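Local coordinates for protein 3-dehydroquinate dehydratase (Thermus thermophilus, PDB 2UYG) that probably catalyses the trans-dehydration of 3-dehydroquinate to 3-dehydroshikimate through an enolate intermediate, the third step of the shikimate route to chorismate, at residues Glu19-Thr24 and His104-Phe109; Val71-Ala76 and Leu129-Ala134; Val95-Leu100 and Arg111-Ala116. All coordinates share one frame; numbering follows the deposited sequence.

Contact 1: residues Glu19-Thr24 and His104-Phe109; sequences EVYGRT and HAREEF
Val20 and Tyr21 meet the tip of a single long side chain, that of Arg106; the backbones stay 9.2 Å apart at their nearest CA atoms, Val20 CA and Arg106 CA, and side chains bridge the gap. Arg106 CB points toward the loop of Glu19-Thr24. CB, CG and CD provide reach more than contact, and one bend at chi3 (57°) swings the head of the chain round to its partners. NE then passes 4.1 Å from Val20 CG1. That methyl lies over one face of the guanidinium, 3.7 Å from Arg106 CZ, and also over one face of the Tyr21 ring, toward the rim of each; a branched apolar residue suits the spot because neither face has an N-H to satisfy. At the guanidinium rim, NH1 donates to Tyr21 OH over 2.9 Å in a nearly straight bond (167°), with the hydroxyl almost in the guanidinium plane. Arg106 NH2 makes a second, weak bond to the same Tyr21 OH at 3.5 Å, and a firmer one to Thr101 OG1. The phenol ring stands almost upright to the guanidinium, their planes 80° apart, and its hydroxyl comes nearest. An alanine in place of Arg106 would remove the donors and is likely to leave Tyr21 OH and Thr101 OG1 without this shared partner, and the phenol freer to swing. Tyr21, the predicted proton acceptor, also makes a cation-pi contact with Arg16, the predicted transition-state stabiliser. Both belong to the loop after strand 2-6, which in type II dehydroquinases serves as the lid of the active site.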
ATOM      1  N   GLU A  19      33.703   2.075   2.233  1.00 68.08           N
ATOM      2  CA  GLU A  19      33.001   3.259   1.777  1.00 67.29           C
ATOM      3  C   GLU A  19      31.705   3.286   2.551  1.00 65.85           C
ATOM      4  O   GLU A  19      31.199   4.388   2.843  1.00 66.82           O
ATOM      5  CB  GLU A  19      32.743   3.238   0.249  1.00 68.23           C
ATOM      6  CG  GLU A  19      33.244   4.479  -0.522  1.00 68.75           C
ATOM      7  CD  GLU A  19      32.575   5.800  -0.093  1.00 72.20           C
ATOM      8  OE1 GLU A  19      31.327   5.913  -0.197  1.00 71.75           O
ATOM      9  OE2 GLU A  19      33.301   6.750   0.318  1.00 73.65           O
ATOM     10  N   VAL A  20      31.172   2.106   2.934  1.00 63.42           N
ATOM     11  CA  VAL A  20      30.042   2.076   3.892  1.00 60.85           C
ATOM     12  C   VAL A  20      30.447   2.519   5.298  1.00 58.11           C
ATOM     13  O   VAL A  20      29.990   3.563   5.706  1.00 57.12           O
ATOM     14  CB  VAL A  20      29.173   0.765   3.891  1.00 61.08           C
ATOM     15  CG1 VAL A  20      28.055   0.872   4.890  1.00 61.89           C
ATOM     16  CG2 VAL A  20      28.545   0.551   2.546  1.00 60.66           C
ATOM     17  N   TYR A  21      31.304   1.800   6.020  1.00 56.03           N
ATOM     18  CA  TYR A  21      31.525   2.102   7.454  1.00 54.71           C
ATOM     19  C   TYR A  21      32.793   2.913   7.908  1.00 53.81           C
ATOM     20  O   TYR A  21      32.707   3.716   8.872  1.00 54.71           O
ATOM     21  CB  TYR A  21      31.421   0.820   8.254  1.00 54.04           C
ATOM     22  CG  TYR A  21      30.054   0.218   8.209  1.00 52.38           C
ATOM     23  CD1 TYR A  21      29.783  -0.895   7.398  1.00 53.30           C
ATOM     24  CD2 TYR A  21      29.009   0.763   8.951  1.00 50.67           C
ATOM     25  CE1 TYR A  21      28.494  -1.459   7.320  1.00 51.65           C
ATOM     26  CE2 TYR A  21      27.709   0.202   8.890  1.00 51.15           C
ATOM     27  CZ  TYR A  21      27.461  -0.911   8.081  1.00 52.56           C
ATOM     28  OH  TYR A  21      26.193  -1.498   8.033  1.00 51.43           O
ATOM     29  N   GLY A  22      33.910   2.747   7.190  1.00 52.16           N
ATOM     30  CA  GLY A  22      35.186   3.359   7.533  1.00 49.42           C
ATOM     31  C   GLY A  22      36.227   2.304   7.952  1.00 48.18           C
ATOM     32  O   GLY A  22      36.022   1.115   7.804  1.00 46.52           O
ATOM     33  N   ARG A  23      37.350   2.756   8.499  1.00 46.50           N
ATOM     34  CA  ARG A  23      38.433   1.840   8.857  1.00 45.32           C
ATOM     35  C   ARG A  23      38.504   1.664  10.377  1.00 41.84           C
ATOM     36  O   ARG A  23      39.083   0.685  10.855  1.00 40.09           O
ATOM     37  CB  ARG A  23      39.782   2.287   8.240  1.00 46.52           C
ATOM     38  CG  ARG A  23      40.196   3.815   8.415  1.00 51.78           C
ATOM     39  CD  ARG A  23      40.976   4.462   7.160  1.00 56.69           C
ATOM     40  NE  ARG A  23      42.347   3.933   7.031  1.00 62.13           N
ATOM     41  CZ  ARG A  23      43.376   4.522   6.393  1.00 66.14           C
ATOM     42  NH1 ARG A  23      43.253   5.703   5.791  1.00 69.86           N
ATOM     43  NH2 ARG A  23      44.556   3.921   6.363  1.00 66.56           N
ATOM     44  N   THR A  24      37.858   2.555  11.140  1.00 39.18           N
ATOM     45  CA  THR A  24      38.024   2.500  12.564  1.00 37.54           C
ATOM     46  C   THR A  24      37.344   1.266  13.222  1.00 36.10           C
ATOM     47  O   THR A  24      36.234   0.844  12.826  1.00 34.77           O
ATOM     48  CB  THR A  24      37.769   3.854  13.330  1.00 38.94           C
ATOM     49  OG1 THR A  24      36.580   3.766  14.099  1.00 40.96           O
ATOM     50  CG2 THR A  24      37.684   5.107  12.470  1.00 36.76           C
ATOM     51  N   HIS A 104      19.479   7.152   5.662  1.00 34.69           N
ATOM     52  CA  HIS A 104      18.605   7.604   4.616  1.00 34.79           C
ATOM     53  C   HIS A 104      19.203   7.563   3.248  1.00 32.78           C
ATOM     54  O   HIS A 104      18.544   7.915   2.331  1.00 33.61           O
ATOM     55  CB  HIS A 104      18.126   9.022   4.947  1.00 34.11           C
ATOM     56  CG  HIS A 104      17.433   9.067   6.239  1.00 37.53           C
ATOM     57  ND1 HIS A 104      17.970   9.682   7.350  1.00 44.20           N
ATOM     58  CD2 HIS A 104      16.284   8.488   6.642  1.00 41.13           C
ATOM     59  CE1 HIS A 104      17.141   9.550   8.366  1.00 46.36           C
ATOM     60  NE2 HIS A 104      16.135   8.780   7.978  1.00 47.83           N
ATOM     61  N   ALA A 105      20.431   7.122   3.116  1.00 33.48           N
ATOM     62  CA  ALA A 105      21.160   7.036   1.860  1.00 34.05           C
ATOM     63  C   ALA A 105      21.587   5.605   1.572  1.00 34.32           C
ATOM     64  O   ALA A 105      22.559   5.396   0.856  1.00 34.16           O
ATOM     65  CB  ALA A 105      22.427   7.936   1.928  1.00 35.10           C
ATOM     66  N   ARG A 106      20.908   4.625   2.174  1.00 34.88           N
ATOM     67  CA  ARG A 106      21.156   3.213   1.889  1.00 35.28           C
ATOM     68  C   ARG A 106      19.833   2.504   1.540  1.00 35.15           C
ATOM     69  O   ARG A 106      18.957   3.151   1.017  1.00 36.72           O
ATOM     70  CB  ARG A 106      21.818   2.612   3.106  1.00 36.28           C
ATOM     71  CG  ARG A 106      22.977   3.446   3.703  1.00 35.97           C
ATOM     72  CD  ARG A 106      23.521   2.924   4.953  1.00 31.58           C
ATOM     73  NE  ARG A 106      23.995   1.537   4.821  1.00 33.24           N
ATOM     74  CZ  ARG A 106      24.488   0.838   5.850  1.00 31.99           C
ATOM     75  NH1 ARG A 106      24.907  -0.391   5.697  1.00 27.54           N
ATOM     76  NH2 ARG A 106      24.593   1.401   7.058  1.00 34.12           N
ATOM     77  N   GLU A 107      19.637   1.233   1.882  1.00 34.12           N
ATOM     78  CA  GLU A 107      18.407   0.528   1.546  1.00 34.64           C
ATOM     79  C   GLU A 107      17.161   1.148   2.207  1.00 34.19           C
ATOM     80  O   GLU A 107      17.210   1.701   3.320  1.00 35.14           O
ATOM     81  CB  GLU A 107      18.494  -0.982   1.917  1.00 34.92           C
ATOM     82  CG  GLU A 107      19.699  -1.719   1.341  1.00 37.19           C
ATOM     83  CD  GLU A 107      20.872  -1.766   2.293  1.00 44.07           C
ATOM     84  OE1 GLU A 107      21.143  -0.770   2.959  1.00 49.03           O
ATOM     85  OE2 GLU A 107      21.544  -2.796   2.417  1.00 48.43           O
ATOM     86  N   GLU A 108      16.022   1.008   1.553  1.00 33.50           N
ATOM     87  CA  GLU A 108      14.813   1.545   2.079  1.00 33.67           C
ATOM     88  C   GLU A 108      14.571   1.104   3.490  1.00 32.40           C
ATOM     89  O   GLU A 108      14.040   1.890   4.257  1.00 32.74           O
ATOM     90  CB  GLU A 108      13.554   1.165   1.262  1.00 34.67           C
ATOM     91  CG  GLU A 108      12.254   1.787   1.833  1.00 39.16           C
ATOM     92  CD  GLU A 108      11.010   1.572   0.981  1.00 50.73           C
ATOM     93  OE1 GLU A 108      10.958   0.600   0.161  1.00 58.81           O
ATOM     94  OE2 GLU A 108      10.050   2.345   1.156  1.00 55.44           O
ATOM     95  N   PHE A 109      14.804  -0.167   3.811  1.00 30.79           N
ATOM     96  CA  PHE A 109      14.395  -0.651   5.147  1.00 30.55           C
ATOM     97  C   PHE A 109      15.199   0.007   6.312  1.00 28.76           C
ATOM     98  O   PHE A 109      14.714   0.074   7.361  1.00 27.74           O
ATOM     99  CB  PHE A 109      14.481  -2.181   5.252  1.00 28.80           C
ATOM    100  CG  PHE A 109      15.879  -2.698   5.308  1.00 29.48           C
ATOM    101  CD1 PHE A 109      16.557  -2.783   6.509  1.00 28.68           C
ATOM    102  CD2 PHE A 109      16.512  -3.143   4.165  1.00 31.61           C
ATOM    103  CE1 PHE A 109      17.844  -3.294   6.560  1.00 27.30           C
ATOM    104  CE2 PHE A 109      17.762  -3.624   4.211  1.00 24.60           C
ATOM    105  CZ  PHE A 109      18.423  -3.722   5.416  1.00 27.08           C
TER

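Contact 2: residues Val71-Ala76 and Leu129-Ala134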
ATOM      1  N   VAL A  71      23.883   5.841  25.469  1.00 26.05           N
ATOM      2  CA  VAL A  71      24.055   6.149  24.075  1.00 26.94           C
ATOM      3  C   VAL A  71      23.942   4.789  23.399  1.00 26.63           C
ATOM      4  O   VAL A  71      24.714   3.908  23.760  1.00 26.13           O
ATOM      5  CB  VAL A  71      25.433   6.819  23.859  1.00 27.12           C
ATOM      6  CG1 VAL A  71      25.743   6.981  22.426  1.00 28.15           C
ATOM      7  CG2 VAL A  71      25.503   8.166  24.593  1.00 29.56           C
ATOM      8  N   LEU A  72      23.096   4.681  22.352  1.00 24.30           N
ATOM      9  CA  LEU A  72      22.636   3.434  21.847  1.00 23.57           C
ATOM     10  C   LEU A  72      22.630   3.360  20.354  1.00 23.37           C
ATOM     11  O   LEU A  72      21.952   4.128  19.706  1.00 23.67           O
ATOM     12  CB  LEU A  72      21.180   3.231  22.351  1.00 24.16           C
ATOM     13  CG  LEU A  72      20.460   2.006  21.844  1.00 23.69           C
ATOM     14  CD1 LEU A  72      21.209   0.838  22.393  1.00 26.12           C
ATOM     15  CD2 LEU A  72      18.965   1.942  22.396  1.00 23.79           C
ATOM     16  N   ASN A  73      23.364   2.388  19.813  1.00 23.04           N
ATOM     17  CA  ASN A  73      23.453   2.098  18.411  1.00 22.02           C
ATOM     18  C   ASN A  73      22.982   0.647  18.315  1.00 22.52           C
ATOM     19  O   ASN A  73      23.809  -0.305  18.542  1.00 24.57           O
ATOM     20  CB  ASN A  73      24.885   2.213  17.858  1.00 19.98           C
ATOM     21  CG  ASN A  73      24.942   1.896  16.349  1.00 21.20           C
ATOM     22  OD1 ASN A  73      23.986   1.382  15.812  1.00 18.52           O
ATOM     23  ND2 ASN A  73      26.014   2.287  15.672  1.00 18.99           N
ATOM     24  N   PRO A  74      21.723   0.418  18.017  1.00 21.38           N
ATOM     25  CA  PRO A  74      21.275  -0.981  17.973  1.00 21.73           C
ATOM     26  C   PRO A  74      21.769  -1.774  16.748  1.00 22.65           C
ATOM     27  O   PRO A  74      21.440  -2.950  16.636  1.00 19.94           O
ATOM     28  CB  PRO A  74      19.771  -0.849  18.013  1.00 22.68           C
ATOM     29  CG  PRO A  74      19.477   0.729  18.395  1.00 22.27           C
ATOM     30  CD  PRO A  74      20.632   1.392  17.874  1.00 21.15           C
ATOM     31  N   GLY A  75      22.494  -1.151  15.793  1.00 22.44           N
ATOM     32  CA  GLY A  75      22.882  -1.943  14.607  1.00 22.35           C
ATOM     33  C   GLY A  75      21.579  -2.261  13.822  1.00 22.85           C
ATOM     34  O   GLY A  75      20.604  -1.528  13.983  1.00 20.20           O
ATOM     35  N   ALA A  76      21.484  -3.377  13.100  1.00 21.49           N
ATOM     36  CA  ALA A  76      20.266  -3.662  12.334  1.00 22.21           C
ATOM     37  C   ALA A  76      18.911  -3.804  13.165  1.00 22.14           C
ATOM     38  O   ALA A  76      17.796  -3.727  12.553  1.00 19.76           O
ATOM     39  CB  ALA A  76      20.448  -4.838  11.538  1.00 22.61           C
ATOM     40  N   LEU A 129      32.307  10.107  14.968  1.00 27.13           N
ATOM     41  CA  LEU A 129      31.857  11.380  15.492  1.00 26.35           C
ATOM     42  C   LEU A 129      30.379  11.426  15.842  1.00 24.95           C
ATOM     43  O   LEU A 129      29.986  12.328  16.536  1.00 25.28           O
ATOM     44  CB  LEU A 129      32.206  12.469  14.447  1.00 26.10           C
ATOM     45  CG  LEU A 129      33.712  12.704  14.371  1.00 29.33           C
ATOM     46  CD1 LEU A 129      34.011  13.481  13.129  1.00 30.86           C
ATOM     47  CD2 LEU A 129      34.221  13.473  15.601  1.00 31.80           C
ATOM     48  N   SER A 130      29.516  10.525  15.360  1.00 24.60           N
ATOM     49  CA  SER A 130      28.120  10.502  15.875  1.00 25.72           C
ATOM     50  C   SER A 130      28.130  10.226  17.382  1.00 26.01           C
ATOM     51  O   SER A 130      27.215  10.682  18.102  1.00 25.86           O
ATOM     52  CB  SER A 130      27.225   9.380  15.246  1.00 24.97           C
ATOM     53  OG  SER A 130      27.178   9.439  13.868  1.00 22.60           O
ATOM     54  N   TYR A 131      29.099   9.398  17.829  1.00 26.27           N
ATOM     55  CA  TYR A 131      29.251   9.097  19.279  1.00 26.47           C
ATOM     56  C   TYR A 131      29.699  10.306  20.025  1.00 26.47           C
ATOM     57  O   TYR A 131      29.140  10.699  21.097  1.00 27.61           O
ATOM     58  CB  TYR A 131      30.187   7.879  19.557  1.00 24.78           C
ATOM     59  CG  TYR A 131      29.617   6.584  19.072  1.00 24.33           C
ATOM     60  CD1 TYR A 131      29.582   6.267  17.673  1.00 23.51           C
ATOM     61  CD2 TYR A 131      29.148   5.603  19.978  1.00 25.03           C
ATOM     62  CE1 TYR A 131      29.034   5.006  17.194  1.00 18.26           C
ATOM     63  CE2 TYR A 131      28.665   4.359  19.509  1.00 21.48           C
ATOM     64  CZ  TYR A 131      28.596   4.086  18.122  1.00 21.54           C
ATOM     65  OH  TYR A 131      28.125   2.877  17.731  1.00 22.25           O
ATOM     66  N   LYS A 132      30.663  10.971  19.434  1.00 28.04           N
ATOM     67  CA  LYS A 132      31.132  12.284  19.988  1.00 28.40           C
ATOM     68  C   LYS A 132      30.046  13.236  20.259  1.00 26.94           C
ATOM     69  O   LYS A 132      29.931  13.827  21.380  1.00 26.53           O
ATOM     70  CB  LYS A 132      32.073  12.984  19.006  1.00 29.24           C
ATOM     71  CG  LYS A 132      33.259  13.595  19.663  1.00 32.54           C
ATOM     72  CD  LYS A 132      33.314  15.062  19.793  1.00 37.27           C
ATOM     73  CE  LYS A 132      34.549  15.590  19.123  1.00 38.24           C
ATOM     74  NZ  LYS A 132      35.279  16.395  20.029  1.00 36.79           N
ATOM     75  N   LEU A 133      29.272  13.478  19.204  1.00 25.65           N
ATOM     76  CA  LEU A 133      28.224  14.455  19.349  1.00 24.96           C
ATOM     77  C   LEU A 133      27.181  14.080  20.417  1.00 24.13           C
ATOM     78  O   LEU A 133      26.622  15.001  21.125  1.00 21.21           O
ATOM     79  CB  LEU A 133      27.470  14.735  18.033  1.00 25.50           C
ATOM     80  CG  LEU A 133      28.088  15.016  16.659  1.00 28.52           C
ATOM     81  CD1 LEU A 133      27.070  15.630  15.678  1.00 27.48           C
ATOM     82  CD2 LEU A 133      29.402  15.654  16.566  1.00 27.10           C
ATOM     83  N   ALA A 134      26.901  12.760  20.531  1.00 22.76           N
ATOM     84  CA  ALA A 134      25.987  12.306  21.607  1.00 24.14           C
ATOM     85  C   ALA A 134      26.561  12.689  22.979  1.00 23.75           C
ATOM     86  O   ALA A 134      25.839  13.077  23.853  1.00 23.77           O
ATOM     87  CB  ALA A 134      25.760  10.786  21.554  1.00 23.62           C
TER
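The amide of Asn73 and the phenol ring of Tyr131 are the flat groups here, and they meet with their planes 42° apart. The phenol oxygen sits at the edge of the amide, 14° out of its plane, where the ND2 hydrogens project: Asn73 ND2 donates to Tyr131 OH over 3.0 Å. Asn73 CG stands anti to the backbone N (chi1 -180°), which extends the amide toward that hydroxyl. Seen from the ring, both Asn73 ND2 and Val71 CG1 approach obliquely. In the flavodoxin-like alpha/beta sandwich of type II dehydroquinases, this joins the central strand of the parallel sheet to helix 129-140, which packs on it. The segment axes of strand 71-73 and helix 129-134 come within 9.7 Å and run roughly antiparallel, as expected for a helix lying along a parallel sheet. Alternation along the strand sends Val71 and Asn73 toward the helix and Leu72 away from it. Both methyls of Val71 pack against Ala134, with Val71 CG1 3.9 Å and Val71 CG2 4.0 Å from Ala134 CB; alanine is small enough to let the helix backbone approach closely here. Three residues earlier, about one turn, Tyr131 extends its ring over the sheet, bordered by Ile4, Val98 and Leu100, with Leu29 and Cys33 of helix 26-39 packing against it as well. Its apolar ring suits this core, while its hydroxyl gives Asn73 a polar partner in a buried setting. Asn73 is a predicted substrate-binding residue beside His99, so Tyr131 probably acts as a second-shell support. At the other end of the amide, Asn73 OD1 closes an Asx turn by accepting from Gly75 N at 2.9 Å, the N-H approaching from above the carbonyl plane.

Contact 3: residues Val95-Leu100 and Arg111-Ala116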
ATOM      1  N   VAL A  95      17.991   8.289  26.544  1.00 26.75           N
ATOM      2  CA  VAL A  95      18.673   7.470  25.582  1.00 27.26           C
ATOM      3  C   VAL A  95      18.893   8.287  24.258  1.00 26.91           C
ATOM      4  O   VAL A  95      17.954   8.888  23.730  1.00 28.23           O
ATOM      5  CB  VAL A  95      17.863   6.258  25.301  1.00 28.07           C
ATOM      6  CG1 VAL A  95      18.568   5.375  24.304  1.00 29.17           C
ATOM      7  CG2 VAL A  95      17.574   5.457  26.575  1.00 27.14           C
ATOM      8  N   VAL A  96      20.140   8.367  23.803  1.00 24.04           N
ATOM      9  CA  VAL A  96      20.474   8.976  22.557  1.00 24.70           C
ATOM     10  C   VAL A  96      20.847   7.848  21.554  1.00 24.69           C
ATOM     11  O   VAL A  96      21.665   7.036  21.856  1.00 23.47           O
ATOM     12  CB  VAL A  96      21.674   9.917  22.643  1.00 24.64           C
ATOM     13  CG1 VAL A  96      21.871  10.610  21.299  1.00 24.14           C
ATOM     14  CG2 VAL A  96      21.448  11.030  23.747  1.00 25.46           C
ATOM     15  N   GLU A  97      20.177   7.818  20.406  1.00 23.10           N
ATOM     16  CA  GLU A  97      20.350   6.788  19.388  1.00 23.10           C
ATOM     17  C   GLU A  97      21.402   7.337  18.448  1.00 21.14           C
ATOM     18  O   GLU A  97      21.290   8.423  18.002  1.00 22.46           O
ATOM     19  CB  GLU A  97      19.034   6.527  18.636  1.00 22.31           C
ATOM     20  CG  GLU A  97      19.176   5.485  17.583  1.00 25.37           C
ATOM     21  CD  GLU A  97      17.861   5.050  16.915  1.00 27.41           C
ATOM     22  OE1 GLU A  97      17.804   4.948  15.638  1.00 27.78           O
ATOM     23  OE2 GLU A  97      16.903   4.826  17.636  1.00 32.19           O
ATOM     24  N   VAL A  98      22.393   6.566  18.144  1.00 21.74           N
ATOM     25  CA  VAL A  98      23.515   6.954  17.293  1.00 23.29           C
ATOM     26  C   VAL A  98      23.706   5.948  16.185  1.00 23.08           C
ATOM     27  O   VAL A  98      23.508   4.729  16.376  1.00 21.70           O
ATOM     28  CB  VAL A  98      24.707   7.062  18.332  1.00 25.08           C
ATOM     29  CG1 VAL A  98      25.971   6.803  17.810  1.00 32.59           C
ATOM     30  CG2 VAL A  98      24.638   8.458  18.988  1.00 24.57           C
ATOM     31  N   HIS A  99      24.101   6.411  14.985  1.00 24.13           N
ATOM     32  CA  HIS A  99      24.521   5.468  13.898  1.00 23.54           C
ATOM     33  C   HIS A  99      25.688   6.095  13.172  1.00 23.96           C
ATOM     34  O   HIS A  99      25.664   7.296  12.967  1.00 24.46           O
ATOM     35  CB  HIS A  99      23.430   5.227  12.857  1.00 21.32           C
ATOM     36  CG  HIS A  99      22.121   4.880  13.445  1.00 23.94           C
ATOM     37  ND1 HIS A  99      21.737   3.573  13.685  1.00 22.10           N
ATOM     38  CD2 HIS A  99      21.130   5.663  13.935  1.00 24.10           C
ATOM     39  CE1 HIS A  99      20.537   3.581  14.231  1.00 20.76           C
ATOM     40  NE2 HIS A  99      20.145   4.833  14.404  1.00 23.67           N
ATOM     41  N   LEU A 100      26.645   5.283  12.767  1.00 23.63           N
ATOM     42  CA  LEU A 100      27.797   5.702  12.039  1.00 25.00           C
ATOM     43  C   LEU A 100      27.440   6.273  10.684  1.00 25.51           C
ATOM     44  O   LEU A 100      28.015   7.270  10.283  1.00 21.97           O
ATOM     45  CB  LEU A 100      28.691   4.503  11.762  1.00 25.50           C
ATOM     46  CG  LEU A 100      29.228   3.871  13.064  1.00 29.27           C
ATOM     47  CD1 LEU A 100      29.425   2.403  12.774  1.00 31.83           C
ATOM     48  CD2 LEU A 100      30.483   4.561  13.495  1.00 28.64           C
ATOM     49  N   ARG A 111      15.705   3.034   6.556  1.00 30.20           N
ATOM     50  CA  ARG A 111      15.136   4.344   6.795  1.00 32.18           C
ATOM     51  C   ARG A 111      14.155   4.331   7.945  1.00 33.42           C
ATOM     52  O   ARG A 111      13.814   5.404   8.492  1.00 34.58           O
ATOM     53  CB  ARG A 111      14.552   4.985   5.517  1.00 32.04           C
ATOM     54  CG  ARG A 111      15.571   4.964   4.381  1.00 36.84           C
ATOM     55  CD  ARG A 111      15.287   5.778   3.124  1.00 43.51           C
ATOM     56  NE  ARG A 111      15.140   7.188   3.480  1.00 48.48           N
ATOM     57  CZ  ARG A 111      14.666   8.122   2.669  1.00 52.79           C
ATOM     58  NH1 ARG A 111      14.308   7.814   1.416  1.00 52.45           N
ATOM     59  NH2 ARG A 111      14.572   9.383   3.107  1.00 52.22           N
ATOM     60  N   HIS A 112      13.739   3.179   8.443  1.00 33.21           N
ATOM     61  CA  HIS A 112      12.740   3.265   9.502  1.00 34.22           C
ATOM     62  C   HIS A 112      13.383   2.858  10.862  1.00 31.44           C
ATOM     63  O   HIS A 112      14.088   1.883  10.928  1.00 30.47           O
ATOM     64  CB  HIS A 112      11.434   2.589   8.922  1.00 35.85           C
ATOM     65  CG  HIS A 112      10.998   1.292   9.537  1.00 47.45           C
ATOM     66  ND1 HIS A 112      11.857   0.234   9.824  1.00 55.74           N
ATOM     67  CD2 HIS A 112       9.733   0.837   9.813  1.00 53.84           C
ATOM     68  CE1 HIS A 112      11.149  -0.785  10.302  1.00 56.02           C
ATOM     69  NE2 HIS A 112       9.862  -0.452  10.296  1.00 58.29           N
ATOM     70  N   SER A 113      13.290   3.665  11.924  1.00 28.71           N
ATOM     71  CA  SER A 113      13.892   3.258  13.179  1.00 26.33           C
ATOM     72  C   SER A 113      12.785   3.063  14.170  1.00 26.93           C
ATOM     73  O   SER A 113      12.107   4.047  14.548  1.00 25.56           O
ATOM     74  CB  SER A 113      14.851   4.237  13.776  1.00 25.12           C
ATOM     75  OG  SER A 113      15.008   3.848  15.182  1.00 22.35           O
ATOM     76  N   VAL A 114      12.622   1.822  14.649  1.00 25.80           N
ATOM     77  CA  VAL A 114      11.643   1.580  15.662  1.00 23.85           C
ATOM     78  C   VAL A 114      11.985   1.973  17.023  1.00 22.96           C
ATOM     79  O   VAL A 114      11.075   2.010  17.847  1.00 25.15           O
ATOM     80  CB  VAL A 114      11.132   0.140  15.724  1.00 25.15           C
ATOM     81  CG1 VAL A 114      10.854  -0.417  14.315  1.00 26.10           C
ATOM     82  CG2 VAL A 114      11.939  -0.802  16.662  1.00 24.05           C
ATOM     83  N   THR A 115      13.248   2.198  17.319  1.00 22.82           N
ATOM     84  CA  THR A 115      13.652   2.688  18.649  1.00 23.79           C
ATOM     85  C   THR A 115      13.631   4.165  18.782  1.00 24.29           C
ATOM     86  O   THR A 115      13.488   4.667  19.893  1.00 24.32           O
ATOM     87  CB  THR A 115      15.054   2.275  19.042  1.00 23.94           C
ATOM     88  OG1 THR A 115      15.933   2.537  17.949  1.00 21.27           O
ATOM     89  CG2 THR A 115      15.125   0.762  19.334  1.00 21.64           C
ATOM     90  N   ALA A 116      13.720   4.894  17.651  1.00 26.28           N
ATOM     91  CA  ALA A 116      13.973   6.343  17.743  1.00 25.11           C
ATOM     92  C   ALA A 116      12.845   7.118  18.436  1.00 25.18           C
ATOM     93  O   ALA A 116      13.156   8.111  19.128  1.00 26.37           O
ATOM     94  CB  ALA A 116      14.386   6.995  16.323  1.00 25.27           C
TER
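Glu97 meets Ser113 and Thr115 because its side chain is fully stretched: CG is anti to the backbone N (chi1 180°) and the chain stays extended beyond it, carrying the carboxylate from strand 95-99 to the loop of Arg111-Ala116. Thr115 turns its OG1 between its own N and carbonyl carbon (chi1 47°), which brings the hydroxyl to the glutamate. The two carboxylate oxygens are used differently. OE1 takes two donors: Ser113 OG comes in at 3.0 Å on the syn lone pair of Glu97 OE1, while His99 NE2 uses the anti lone pair of that oxygen at 2.6 Å. The carboxylate oxygen lies practically in the plane of the His99 ring, at its edge, which would help to fix the rotation of the imidazole. OE2 is met from above the carboxylate plane, 51° out of it, by Thr115 OG1 in a short 2.5 Å bond. The His99-Glu97 pair is a His-carboxylate hydrogen bond, backed by the two hydroxyls and set near the C-terminal ends of the parallel strands, the usual place for the active site of a flavodoxin-like fold. Since His99 is the predicted proton donor, Glu97 probably positions it, and the hydroxyls in turn hold Glu97. Small hydroxylic residues suit a buried carboxylate, donating hydrogen bonds without adding bulk. Ser113 has its own support: its OG accepts from Ala116 N at 3.0 Å, an ST motif that ties the turn of the loop together. The methyl of Ala116 packs beside the glutamate, Ala116 CB lying 3.6 Å from Glu97 OE2.

In the fold
Contacts 2 and 3 lie close together, their centres 8 Å apart, because strands 69-73 and 95-99 are neighbours in the five-stranded parallel sheet; probable hydrogen bonds from Leu72 N to Val96 O and between Ser130 OG and His99 O join them. Contact 3 is nested within the chain span that contact 2 closes. Contact 1 is a surface contact whose centre lies about 14 Å from the centres of the other two; it joins loops that follow strands 2-6 and 95-99, and its span crosses both others along the chain. It touches contact 3 through Tyr21 and Leu100 and through His104 and Arg111. Together they gather Tyr21 and His99, the predicted proton acceptor and donor, and Asn73, predicted to bind substrate.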